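Local coordinates for protein racemase (Pseudovibrio sp. JE062, PDB 3MKC) that is named a racemase and belongs to the enolase superfamily, pairing a small alpha+beta N-terminal domain with a TIM-barrel-like C-terminal domain, at residues A[10-15]-A[78-83]; A[259-264]-A[281-286]; A[309-314]-A[332-337]. All coordinates share one frame; numbering follows the deposited sequence.

The three contacts sample both domains of this enolase-superfamily chain. Contact 1 lies in the N-terminal domain, its centre about 33 Å from that of contact 2 and 29 Å from that of contact 3; even the nearest atoms of contacts 1 and 3 stay about 11 Å apart. Contacts 2 and 3 are neighbours in the barrel, their centres about 10 Å apart. Strands 283-284 and 310-311 run side by side, probably hydrogen bonded from Leu284 N to Gln310 O at 2.9 Å. In relatives the active site lies at the C-terminal ends of the barrel strands; here that end brings Glu264 of contact 2 against His314 of contact 3.

Contact 1. Residues A[10-15]-A[78-83]; sequences APIKSI and RLPIEI
Arg78 O is held by two successive residues of 10-15. Ile12 N donates a hydrogen bond to it (2.8 Å, 152° at the hydrogen), and the CA-H of Pro11 adds a weaker contact, with CA 3.4 Å from Arg78 O. Proline has no N-H to offer, yet its CA-H makes a bent contact with the same oxygen. The CG1 branch of Ile12, beside its own backbone N (chi1 -66°), also passes near this oxygen and then slides past Pro80, with Ile12 CG1 3.8 Å from Pro80 CG. In this way the opening strand 12-22 of the three-stranded antiparallel sheet of the N-terminal domain is joined to the loop leading into helix 83-93; Leu114 and Leu117 of helix 102-122 pack on Ile12 and Pro80 respectively. Pro80 suits the second position of the type I turn from Leu79 to Glu82, because its ring fixes the phi that this position needs. Nearer the surface, Pro11 and Leu79 lie side by side, and Leu79 CD2 comes 3.9 Å from Pro11 CG. Arg78 NH2 forms a salt bridge with Glu82 OE1 at 3.1 Å; OE1 lies in the guanidinium plane at its edge, while NH2 meets it from above the carboxylate plane, 50° out of it.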
ATOM      1  N   ALA A  10     -19.526  -6.557  19.589  1.00 21.62           N
ATOM      2  CA  ALA A  10     -20.503  -7.544  19.133  1.00 21.85           C
ATOM      3  C   ALA A  10     -19.956  -8.387  17.989  1.00 21.46           C
ATOM      4  O   ALA A  10     -19.069  -7.952  17.261  1.00 18.94           O
ATOM      5  CB  ALA A  10     -21.777  -6.841  18.696  1.00 21.67           C
ATOM      6  N   PRO A  11     -20.512  -9.597  17.798  1.00 21.17           N
ATOM      7  CA  PRO A  11     -20.069 -10.505  16.736  1.00 20.04           C
ATOM      8  C   PRO A  11     -20.338  -9.975  15.339  1.00 19.45           C
ATOM      9  O   PRO A  11     -21.259  -9.182  15.121  1.00 21.02           O
ATOM     10  CB  PRO A  11     -20.868 -11.786  17.004  1.00 21.30           C
ATOM     11  CG  PRO A  11     -21.291 -11.664  18.451  1.00 21.90           C
ATOM     12  CD  PRO A  11     -21.610 -10.203  18.566  1.00 21.91           C
ATOM     13  N   ILE A  12     -19.528 -10.428  14.391  1.00 18.58           N
ATOM     14  CA  ILE A  12     -19.677 -10.040  12.997  1.00 18.79           C
ATOM     15  C   ILE A  12     -20.943 -10.708  12.464  1.00 19.54           C
ATOM     16  O   ILE A  12     -21.140 -11.908  12.653  1.00 19.50           O
ATOM     17  CB  ILE A  12     -18.462 -10.514  12.167  1.00 17.66           C
ATOM     18  CG1 ILE A  12     -17.211  -9.770  12.627  1.00 17.90           C
ATOM     19  CG2 ILE A  12     -18.724 -10.312  10.678  1.00 17.89           C
ATOM     20  CD1 ILE A  12     -15.942 -10.221  11.934  1.00 20.53           C
ATOM     21  N   LYS A  13     -21.799  -9.930  11.811  1.00 20.76           N
ATOM     22  CA  LYS A  13     -23.037 -10.472  11.263  1.00 22.58           C
ATOM     23  C   LYS A  13     -22.918 -10.757   9.769  1.00 21.67           C
ATOM     24  O   LYS A  13     -23.429 -11.764   9.275  1.00 21.75           O
ATOM     25  CB  LYS A  13     -24.190  -9.497  11.508  1.00 23.43           C
ATOM     26  CG  LYS A  13     -25.525  -9.963  10.941  1.00 27.42           C
ATOM     27  CD  LYS A  13     -26.617  -8.959  11.258  1.00 28.51           C
ATOM     28  CE  LYS A  13     -27.956  -9.371  10.679  1.00 29.84           C
ATOM     29  NZ  LYS A  13     -29.021  -8.436  11.143  1.00 32.11           N
ATOM     30  N   SER A  14     -22.244  -9.870   9.047  1.00 21.31           N
ATOM     31  CA  SER A  14     -22.093 -10.059   7.614  1.00 21.02           C
ATOM     32  C   SER A  14     -20.834  -9.421   7.053  1.00 21.04           C
ATOM     33  O   SER A  14     -20.243  -8.522   7.653  1.00 21.74           O
ATOM     34  CB  SER A  14     -23.309  -9.488   6.875  1.00 21.50           C
ATOM     35  OG  SER A  14     -23.327  -8.069   6.935  1.00 22.30           O
ATOM     36  N   ILE A  15     -20.430  -9.909   5.889  1.00 20.60           N
ATOM     37  CA  ILE A  15     -19.264  -9.392   5.199  1.00 19.12           C
ATOM     38  C   ILE A  15     -19.647  -9.302   3.734  1.00 20.29           C
ATOM     39  O   ILE A  15     -19.947 -10.313   3.084  1.00 20.20           O
ATOM     40  CB  ILE A  15     -18.037 -10.306   5.373  1.00 19.12           C
ATOM     41  CG1 ILE A  15     -17.631 -10.347   6.852  1.00 19.95           C
ATOM     42  CG2 ILE A  15     -16.878  -9.785   4.519  1.00 19.55           C
ATOM     43  CD1 ILE A  15     -16.372 -11.159   7.136  1.00 18.38           C
ATOM     44  N   ARG A  78     -17.579 -14.083  14.726  1.00 17.26           N
ATOM     45  CA  ARG A  78     -16.446 -13.749  15.586  1.00 17.48           C
ATOM     46  C   ARG A  78     -16.478 -12.305  16.077  1.00 16.92           C
ATOM     47  O   ARG A  78     -17.098 -11.438  15.458  1.00 17.79           O
ATOM     48  CB  ARG A  78     -15.124 -13.996  14.837  1.00 17.59           C
ATOM     49  CG  ARG A  78     -14.895 -15.441  14.377  1.00 18.17           C
ATOM     50  CD  ARG A  78     -14.795 -16.389  15.561  1.00 20.01           C
ATOM     51  NE  ARG A  78     -13.642 -16.102  16.411  1.00 19.10           N
ATOM     52  CZ  ARG A  78     -12.396 -16.473  16.132  1.00 22.99           C
ATOM     53  NH1 ARG A  78     -12.138 -17.154  15.021  1.00 19.81           N
ATOM     54  NH2 ARG A  78     -11.404 -16.169  16.965  1.00 22.57           N
ATOM     55  N   LEU A  79     -15.814 -12.057  17.203  1.00 18.45           N
ATOM     56  CA  LEU A  79     -15.738 -10.712  17.762  1.00 18.78           C
ATOM     57  C   LEU A  79     -14.614 -10.006  17.004  1.00 19.21           C
ATOM     58  O   LEU A  79     -13.480 -10.485  16.986  1.00 18.72           O
ATOM     59  CB  LEU A  79     -15.426 -10.786  19.259  1.00 19.81           C
ATOM     60  CG  LEU A  79     -16.457 -11.575  20.080  1.00 21.08           C
ATOM     61  CD1 LEU A  79     -16.033 -11.659  21.542  1.00 22.17           C
ATOM     62  CD2 LEU A  79     -17.815 -10.909  19.954  1.00 20.71           C
ATOM     63  N   PRO A  80     -14.922  -8.864  16.367  1.00 18.70           N
ATOM     64  CA  PRO A  80     -14.014  -8.028  15.571  1.00 18.08           C
ATOM     65  C   PRO A  80     -12.679  -7.692  16.224  1.00 17.93           C
ATOM     66  O   PRO A  80     -11.689  -7.443  15.530  1.00 16.16           O
ATOM     67  CB  PRO A  80     -14.844  -6.775  15.305  1.00 20.79           C
ATOM     68  CG  PRO A  80     -16.241  -7.289  15.309  1.00 19.49           C
ATOM     69  CD  PRO A  80     -16.233  -8.206  16.495  1.00 18.90           C
ATOM     70  N   ILE A  81     -12.656  -7.679  17.554  1.00 16.20           N
ATOM     71  CA  ILE A  81     -11.450  -7.362  18.304  1.00 17.73           C
ATOM     72  C   ILE A  81     -10.343  -8.418  18.163  1.00 17.16           C
ATOM     73  O   ILE A  81      -9.169  -8.103  18.325  1.00 18.03           O
ATOM     74  CB  ILE A  81     -11.774  -7.153  19.806  1.00 18.03           C
ATOM     75  CG1 ILE A  81     -10.512  -6.758  20.574  1.00 19.49           C
ATOM     76  CG2 ILE A  81     -12.353  -8.430  20.404  1.00 19.25           C
ATOM     77  CD1 ILE A  81      -9.863  -5.481  20.088  1.00 24.75           C
ATOM     78  N   GLU A  82     -10.709  -9.659  17.855  1.00 16.37           N
ATOM     79  CA  GLU A  82      -9.714 -10.724  17.705  1.00 17.04           C
ATOM     80  C   GLU A  82      -9.221 -10.767  16.261  1.00 16.38           C
ATOM     81  O   GLU A  82      -9.315 -11.794  15.587  1.00 15.34           O
ATOM     82  CB  GLU A  82     -10.320 -12.082  18.078  1.00 18.77           C
ATOM     83  CG  GLU A  82     -10.990 -12.105  19.443  1.00 21.39           C
ATOM     84  CD  GLU A  82     -11.248 -13.511  19.936  1.00 23.63           C
ATOM     85  OE1 GLU A  82     -12.007 -14.248  19.280  1.00 25.72           O
ATOM     86  OE2 GLU A  82     -10.682 -13.888  20.981  1.00 26.36           O
ATOM     87  N   ILE A  83      -8.679  -9.650  15.797  1.00 15.52           N
ATOM     88  CA  ILE A  83      -8.206  -9.551  14.424  1.00 15.61           C
ATOM     89  C   ILE A  83      -7.136 -10.563  14.060  1.00 14.49           C
ATOM     90  O   ILE A  83      -7.179 -11.151  12.983  1.00 15.71           O
ATOM     91  CB  ILE A  83      -7.674  -8.142  14.125  1.00 15.50           C
ATOM     92  CG1 ILE A  83      -8.703  -7.106  14.584  1.00 16.05           C
ATOM     93  CG2 ILE A  83      -7.404  -7.995  12.637  1.00 16.02           C
ATOM     94  CD1 ILE A  83      -8.291  -5.667  14.342  1.00 17.55           C
TER

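Contact 2. Residues A[259-264]-A[281-286]; sequences RICGAE and VHLLQS
Cys261 and Gly262 pair in parallel with Leu283 and Leu284, as the two strands of a beta-alpha-beta crossover whose helix, 268-277, lies between them in sequence; the unit is part of the barrel of the enolase C-terminal domain. The middle is close-packed. Gly262 N donates to Leu283 O at 3.0 Å, and Gly262 O accepts from Gln285 N at 2.9 Å; both donors lie nearly along the C=O axis, though the bonds bend at the hydrogen (138° and 145°). Glycine suits this place because Val281 CG1 crowds the side on which a side chain would emerge. Small and branched apolar groups line the helix side: Ala263 CB meets Leu284 CD2 at 3.9 Å, and Trp275 of the crossover helix touches both residues. On the other face Cys261 SG approaches Leu283 CD2 at 4.1 Å, and Phe236 packs on both. Gln285 is buried too: its extended chain brings the amide against Cys261, Gln285 CD 3.7 Å from Cys261 CB, and NE2 makes a weak hydrogen bond to Glu238 OE1. Ile260, covered by Leu252 and Val253 of helix 246-255, accepts at its O from His282 N (2.9 Å) and weakly from Leu283 N (3.4 Å).

The more open side is confined to Arg259 and His282, both partly exposed. The guanidinium of Arg259 turns to Tyr235, through NH1 to its carbonyl and a cation-pi contact. Its backbone makes a CH-pi contact instead: Arg259 CA sits over one face of the His282 imidazole, displaced toward the rim, 3.8 Å from the ring centroid.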
ATOM      1  N   ARG A 259      19.520   2.157  -2.703  1.00 12.94           N
ATOM      2  CA  ARG A 259      18.595   1.370  -1.897  1.00 12.13           C
ATOM      3  C   ARG A 259      17.825   0.578  -2.946  1.00 12.99           C
ATOM      4  O   ARG A 259      17.368   1.142  -3.944  1.00 13.21           O
ATOM      5  CB  ARG A 259      17.599   2.243  -1.133  1.00 11.43           C
ATOM      6  CG  ARG A 259      18.104   2.868   0.160  1.00 12.01           C
ATOM      7  CD  ARG A 259      16.891   3.240   1.017  1.00 10.35           C
ATOM      8  NE  ARG A 259      17.233   3.899   2.269  1.00 12.77           N
ATOM      9  CZ  ARG A 259      17.591   5.172   2.377  1.00 11.51           C
ATOM     10  NH1 ARG A 259      17.661   5.944   1.302  1.00 12.69           N
ATOM     11  NH2 ARG A 259      17.858   5.683   3.570  1.00 14.25           N
ATOM     12  N   ILE A 260      17.702  -0.727  -2.745  1.00 11.43           N
ATOM     13  CA  ILE A 260      16.973  -1.565  -3.691  1.00 10.65           C
ATOM     14  C   ILE A 260      15.673  -1.994  -3.031  1.00  8.70           C
ATOM     15  O   ILE A 260      15.683  -2.493  -1.911  1.00 10.92           O
ATOM     16  CB  ILE A 260      17.797  -2.817  -4.063  1.00  9.31           C
ATOM     17  CG1 ILE A 260      19.161  -2.390  -4.610  1.00 10.53           C
ATOM     18  CG2 ILE A 260      17.057  -3.655  -5.090  1.00 10.80           C
ATOM     19  CD1 ILE A 260      19.075  -1.496  -5.833  1.00 12.90           C
ATOM     20  N   CYS A 261      14.553  -1.768  -3.711  1.00 10.35           N
ATOM     21  CA  CYS A 261      13.252  -2.142  -3.169  1.00  9.73           C
ATOM     22  C   CYS A 261      12.782  -3.440  -3.792  1.00  9.22           C
ATOM     23  O   CYS A 261      13.284  -3.866  -4.824  1.00 12.02           O
ATOM     24  CB  CYS A 261      12.198  -1.092  -3.502  1.00 11.97           C
ATOM     25  SG  CYS A 261      12.660   0.596  -3.113  1.00 12.70           S
ATOM     26  N   GLY A 262      11.785  -4.045  -3.161  1.00 10.70           N
ATOM     27  CA  GLY A 262      11.212  -5.262  -3.696  1.00 10.22           C
ATOM     28  C   GLY A 262       9.891  -5.568  -3.016  1.00 11.16           C
ATOM     29  O   GLY A 262       9.482  -4.861  -2.092  1.00 10.74           O
ATOM     30  N   ALA A 263       9.208  -6.596  -3.519  1.00 10.71           N
ATOM     31  CA  ALA A 263       7.953  -7.081  -2.940  1.00 10.47           C
ATOM     32  C   ALA A 263       6.664  -6.311  -3.218  1.00 10.70           C
ATOM     33  O   ALA A 263       5.637  -6.594  -2.616  1.00 12.77           O
ATOM     34  CB  ALA A 263       8.130  -7.258  -1.440  1.00 10.63           C
ATOM     35  N   GLU A 264       6.714  -5.349  -4.128  1.00 12.49           N
ATOM     36  CA  GLU A 264       5.525  -4.573  -4.462  1.00 12.93           C
ATOM     37  C   GLU A 264       4.303  -5.446  -4.749  1.00 11.87           C
ATOM     38  O   GLU A 264       3.209  -5.143  -4.292  1.00 12.13           O
ATOM     39  CB  GLU A 264       5.787  -3.688  -5.690  1.00 14.94           C
ATOM     40  CG  GLU A 264       4.496  -3.221  -6.371  1.00 18.83           C
ATOM     41  CD  GLU A 264       4.725  -2.271  -7.526  1.00 19.67           C
ATOM     42  OE1 GLU A 264       5.526  -2.596  -8.427  1.00 17.22           O
ATOM     43  OE2 GLU A 264       4.088  -1.195  -7.535  1.00 21.19           O
ATOM     44  N   VAL A 281      17.085  -7.098  -0.206  1.00  9.66           N
ATOM     45  CA  VAL A 281      16.603  -5.736  -0.428  1.00 10.36           C
ATOM     46  C   VAL A 281      16.616  -4.837   0.809  1.00  9.57           C
ATOM     47  O   VAL A 281      16.548  -5.317   1.938  1.00 10.88           O
ATOM     48  CB  VAL A 281      15.178  -5.738  -1.067  1.00 10.43           C
ATOM     49  CG1 VAL A 281      15.234  -6.441  -2.407  1.00 12.77           C
ATOM     50  CG2 VAL A 281      14.172  -6.411  -0.151  1.00  9.58           C
ATOM     51  N   HIS A 282      16.738  -3.531   0.581  1.00  9.08           N
ATOM     52  CA  HIS A 282      16.769  -2.557   1.672  1.00  8.92           C
ATOM     53  C   HIS A 282      15.383  -2.156   2.106  1.00  7.44           C
ATOM     54  O   HIS A 282      15.202  -1.648   3.204  1.00 10.53           O
ATOM     55  CB  HIS A 282      17.435  -1.236   1.257  1.00 11.59           C
ATOM     56  CG  HIS A 282      18.844  -1.362   0.782  1.00 11.93           C
ATOM     57  ND1 HIS A 282      19.171  -1.862  -0.459  1.00 11.39           N
ATOM     58  CD2 HIS A 282      20.010  -0.962   1.346  1.00 13.84           C
ATOM     59  CE1 HIS A 282      20.475  -1.760  -0.643  1.00 12.29           C
ATOM     60  NE2 HIS A 282      21.007  -1.215   0.437  1.00 13.10           N
ATOM     61  N   LEU A 283      14.410  -2.361   1.231  1.00  9.50           N
ATOM     62  CA  LEU A 283      13.063  -1.909   1.525  1.00  8.49           C
ATOM     63  C   LEU A 283      12.000  -2.792   0.884  1.00  8.95           C
ATOM     64  O   LEU A 283      12.141  -3.209  -0.263  1.00 12.72           O
ATOM     65  CB  LEU A 283      12.951  -0.466   1.014  1.00  7.34           C
ATOM     66  CG  LEU A 283      11.771   0.439   1.351  1.00  7.48           C
ATOM     67  CD1 LEU A 283      12.236   1.899   1.299  1.00  9.21           C
ATOM     68  CD2 LEU A 283      10.630   0.187   0.381  1.00  7.03           C
ATOM     69  N   LEU A 284      10.939  -3.062   1.641  1.00  9.13           N
ATOM     70  CA  LEU A 284       9.825  -3.884   1.178  1.00  8.62           C
ATOM     71  C   LEU A 284       8.611  -3.008   0.894  1.00  8.20           C
ATOM     72  O   LEU A 284       8.318  -2.081   1.646  1.00 10.11           O
ATOM     73  CB  LEU A 284       9.450  -4.909   2.244  1.00  9.35           C
ATOM     74  CG  LEU A 284      10.534  -5.932   2.593  1.00  9.65           C
ATOM     75  CD1 LEU A 284      10.086  -6.713   3.815  1.00  9.26           C
ATOM     76  CD2 LEU A 284      10.773  -6.873   1.409  1.00 10.24           C
ATOM     77  N   GLN A 285       7.885  -3.332  -0.172  1.00  9.63           N
ATOM     78  CA  GLN A 285       6.719  -2.554  -0.553  1.00 10.35           C
ATOM     79  C   GLN A 285       5.403  -3.335  -0.549  1.00 11.58           C
ATOM     80  O   GLN A 285       4.463  -2.982  -1.271  1.00 12.88           O
ATOM     81  CB  GLN A 285       6.960  -1.924  -1.927  1.00 10.05           C
ATOM     82  CG  GLN A 285       8.227  -1.070  -1.951  1.00 12.50           C
ATOM     83  CD  GLN A 285       8.528  -0.466  -3.309  1.00 13.30           C
ATOM     84  OE1 GLN A 285       8.538  -1.159  -4.321  1.00 13.51           O
ATOM     85  NE2 GLN A 285       8.791   0.837  -3.331  1.00 12.37           N
ATOM     86  N   SER A 286       5.340  -4.390   0.264  1.00 11.22           N
ATOM     87  CA  SER A 286       4.129  -5.202   0.378  1.00  9.91           C
ATOM     88  C   SER A 286       2.924  -4.273   0.552  1.00 11.24           C
ATOM     89  O   SER A 286       2.942  -3.367   1.381  1.00 11.78           O
ATOM     90  CB  SER A 286       4.254  -6.145   1.570  1.00 12.48           C
ATOM     91  OG  SER A 286       5.457  -6.891   1.472  1.00 14.38           O
TER

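Contact 3. Residues A[309-314]-A[332-337]; sequences VQVMPH and VGNAPY
Asn334 grips the backbone on both sides of Gln310, joining strand 310-311 of the TIM-barrel-like domain to the loop that follows helix 319-331 and leads to strand 339-340. Two hydrogen bonds do this: Asn334 ND2 donates to Val309 O at 2.9 Å, and Asn334 OD1 accepts from Val311 N at 2.9 Å, the N-H arriving in plane on a lone pair. Asparagine suits the place because its short amide offers a donor and an acceptor side by side, much as a neighbouring strand would. Its CG takes the crowded position between backbone N and carbonyl carbon (chi1 73°), and ND2 has a further partner in Thr305 OG1. Gln310 OE1 is hydrogen bonded to Tyr235 OH.

Water supplies the second kind of link. One molecule donates to Val311 O (2.8 Å) and accepts from Ala335 N (2.9 Å); another joins Gln310 NE2 to Asn334 O.

Van der Waals packing completes the junction. Gln310 CB lies 3.9 Å from Ala335 CB, and farther out the side chain crosses Pro336 at about a right angle, its amide NE2 packing against Pro336 CD. Met312, present as selenomethionine, is long and flexible enough to reach across: beyond CG its chain is extended, and the terminal methyl CE meets Ala335 CB at 3.8 Å. The same methyl lies at the edge of the Tyr337 ring, near its plane, with Met312 CE 4.1 Å from Tyr337 CD2.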
ATOM      1  N   VAL A 309      15.665  -3.678   7.500  1.00 10.02           N
ATOM      2  CA  VAL A 309      14.949  -3.452   6.256  1.00  8.27           C
ATOM      3  C   VAL A 309      13.775  -2.510   6.507  1.00  7.94           C
ATOM      4  O   VAL A 309      12.987  -2.724   7.423  1.00 10.55           O
ATOM      5  CB  VAL A 309      14.424  -4.787   5.694  1.00  8.46           C
ATOM      6  CG1 VAL A 309      13.497  -4.551   4.512  1.00  6.52           C
ATOM      7  CG2 VAL A 309      15.607  -5.656   5.273  1.00  8.98           C
ATOM      8  N   GLN A 310      13.669  -1.471   5.686  1.00  9.21           N
ATOM      9  CA  GLN A 310      12.579  -0.511   5.815  1.00  7.35           C
ATOM     10  C   GLN A 310      11.344  -1.030   5.113  1.00  9.31           C
ATOM     11  O   GLN A 310      11.441  -1.841   4.194  1.00 10.56           O
ATOM     12  CB  GLN A 310      12.956   0.823   5.161  1.00  6.88           C
ATOM     13  CG  GLN A 310      14.205   1.464   5.708  1.00  8.39           C
ATOM     14  CD  GLN A 310      14.360   2.899   5.229  1.00  9.62           C
ATOM     15  OE1 GLN A 310      13.942   3.243   4.120  1.00 12.88           O
ATOM     16  NE2 GLN A 310      14.972   3.736   6.054  1.00  9.19           N
ATOM     17  N   VAL A 311      10.179  -0.558   5.546  1.00  9.87           N
ATOM     18  CA  VAL A 311       8.941  -0.946   4.899  1.00  9.46           C
ATOM     19  C   VAL A 311       8.145   0.308   4.577  1.00 11.73           C
ATOM     20  O   VAL A 311       7.912   1.147   5.443  1.00 12.90           O
ATOM     21  CB  VAL A 311       8.072  -1.852   5.779  1.00  8.29           C
ATOM     22  CG1 VAL A 311       6.787  -2.221   5.029  1.00  8.71           C
ATOM     23  CG2 VAL A 311       8.844  -3.115   6.150  1.00  9.89           C
HETATM   24  N   MSE A 312       7.770   0.438   3.312  1.00 11.84           N
HETATM   25  CA  MSE A 312       6.956   1.552   2.833  1.00 10.53           C
HETATM   26  C   MSE A 312       5.946   0.824   1.969  1.00 10.01           C
HETATM   27  O   MSE A 312       6.175   0.607   0.780  1.00 12.32           O
HETATM   28  CB  MSE A 312       7.780   2.521   1.987  1.00 11.13           C
HETATM   29  CG  MSE A 312       8.784   3.344   2.789  1.00 11.37           C
HETATM   30 SE   MSE A 312       9.556   4.772   1.772  1.00 20.03          SE
HETATM   31  CE  MSE A 312      10.828   5.326   3.065  1.00 11.37           C
ATOM     32  N   PRO A 313       4.820   0.415   2.566  1.00 11.95           N
ATOM     33  CA  PRO A 313       3.792  -0.312   1.823  1.00 12.21           C
ATOM     34  C   PRO A 313       3.288   0.381   0.573  1.00 13.04           C
ATOM     35  O   PRO A 313       3.004   1.581   0.587  1.00 13.47           O
ATOM     36  CB  PRO A 313       2.687  -0.507   2.859  1.00 12.43           C
ATOM     37  CG  PRO A 313       3.427  -0.508   4.162  1.00 12.55           C
ATOM     38  CD  PRO A 313       4.399   0.623   3.963  1.00 12.67           C
ATOM     39  N   HIS A 314       3.186  -0.383  -0.508  1.00 12.54           N
ATOM     40  CA  HIS A 314       2.684   0.159  -1.762  1.00 15.98           C
ATOM     41  C   HIS A 314       1.272   0.648  -1.466  1.00 17.56           C
ATOM     42  O   HIS A 314       0.501  -0.029  -0.780  1.00 16.88           O
ATOM     43  CB  HIS A 314       2.645  -0.931  -2.825  1.00 17.35           C
ATOM     44  CG  HIS A 314       1.970  -0.516  -4.094  1.00 19.47           C
ATOM     45  ND1 HIS A 314       2.496   0.433  -4.944  1.00 23.00           N
ATOM     46  CD2 HIS A 314       0.814  -0.928  -4.663  1.00 19.02           C
ATOM     47  CE1 HIS A 314       1.694   0.584  -5.983  1.00 19.85           C
ATOM     48  NE2 HIS A 314       0.666  -0.230  -5.836  1.00 20.55           N
ATOM     49  N   VAL A 332       3.025   1.275  13.189  1.00 13.12           N
ATOM     50  CA  VAL A 332       3.859   0.195  12.660  1.00 12.60           C
ATOM     51  C   VAL A 332       5.085   0.621  11.866  1.00 12.87           C
ATOM     52  O   VAL A 332       6.151   0.014  11.998  1.00 13.67           O
ATOM     53  CB  VAL A 332       3.010  -0.723  11.753  1.00 12.03           C
ATOM     54  CG1 VAL A 332       3.792  -1.978  11.388  1.00 12.33           C
ATOM     55  CG2 VAL A 332       1.702  -1.074  12.458  1.00 12.20           C
ATOM     56  N   GLY A 333       4.927   1.649  11.035  1.00 14.54           N
ATOM     57  CA  GLY A 333       6.017   2.133  10.199  1.00 12.21           C
ATOM     58  C   GLY A 333       7.383   2.219  10.848  1.00 12.63           C
ATOM     59  O   GLY A 333       7.518   2.668  11.988  1.00 14.67           O
ATOM     60  N   ASN A 334       8.407   1.788  10.115  1.00 12.38           N
ATOM     61  CA  ASN A 334       9.771   1.821  10.624  1.00 12.04           C
ATOM     62  C   ASN A 334      10.674   2.666   9.734  1.00 12.41           C
ATOM     63  O   ASN A 334      11.896   2.654   9.898  1.00 12.28           O
ATOM     64  CB  ASN A 334      10.340   0.400  10.742  1.00  9.44           C
ATOM     65  CG  ASN A 334      10.672  -0.222   9.392  1.00  8.94           C
ATOM     66  OD1 ASN A 334      10.370   0.336   8.343  1.00 11.70           O
ATOM     67  ND2 ASN A 334      11.291  -1.396   9.422  1.00 10.76           N
ATOM     68  N   ALA A 335      10.068   3.405   8.806  1.00 12.52           N
ATOM     69  CA  ALA A 335      10.825   4.242   7.878  1.00 11.45           C
ATOM     70  C   ALA A 335      10.431   5.714   7.952  1.00 11.38           C
ATOM     71  O   ALA A 335       9.386   6.057   8.497  1.00 12.04           O
ATOM     72  CB  ALA A 335      10.641   3.725   6.455  1.00 12.05           C
ATOM     73  N   PRO A 336      11.270   6.607   7.393  1.00 13.32           N
ATOM     74  CA  PRO A 336      10.993   8.050   7.409  1.00 13.29           C
ATOM     75  C   PRO A 336       9.753   8.456   6.624  1.00 14.44           C
ATOM     76  O   PRO A 336       9.124   9.473   6.925  1.00 13.85           O
ATOM     77  CB  PRO A 336      12.251   8.663   6.785  1.00 13.97           C
ATOM     78  CG  PRO A 336      13.307   7.624   6.987  1.00 17.63           C
ATOM     79  CD  PRO A 336      12.568   6.337   6.754  1.00 11.79           C
ATOM     80  N   TYR A 337       9.418   7.678   5.601  1.00 13.18           N
ATOM     81  CA  TYR A 337       8.267   7.978   4.760  1.00 13.97           C
ATOM     82  C   TYR A 337       7.453   6.718   4.481  1.00 14.57           C
ATOM     83  O   TYR A 337       7.842   5.613   4.867  1.00 14.06           O
ATOM     84  CB  TYR A 337       8.728   8.550   3.417  1.00 15.01           C
ATOM     85  CG  TYR A 337       9.769   9.645   3.518  1.00 16.18           C
ATOM     86  CD1 TYR A 337       9.451  10.888   4.059  1.00 17.40           C
ATOM     87  CD2 TYR A 337      11.070   9.440   3.050  1.00 16.35           C
ATOM     88  CE1 TYR A 337      10.396  11.903   4.131  1.00 18.61           C
ATOM     89  CE2 TYR A 337      12.027  10.451   3.117  1.00 18.17           C
ATOM     90  CZ  TYR A 337      11.681  11.679   3.658  1.00 18.82           C
ATOM     91  OH  TYR A 337      12.612  12.689   3.724  1.00 20.72           O
TER
HETATM   92  O   HOH W   1      14.970   2.864   9.099  1.00 33.57           O
HETATM   93  O   HOH W   2       7.526   2.964   7.506  1.00 11.27           O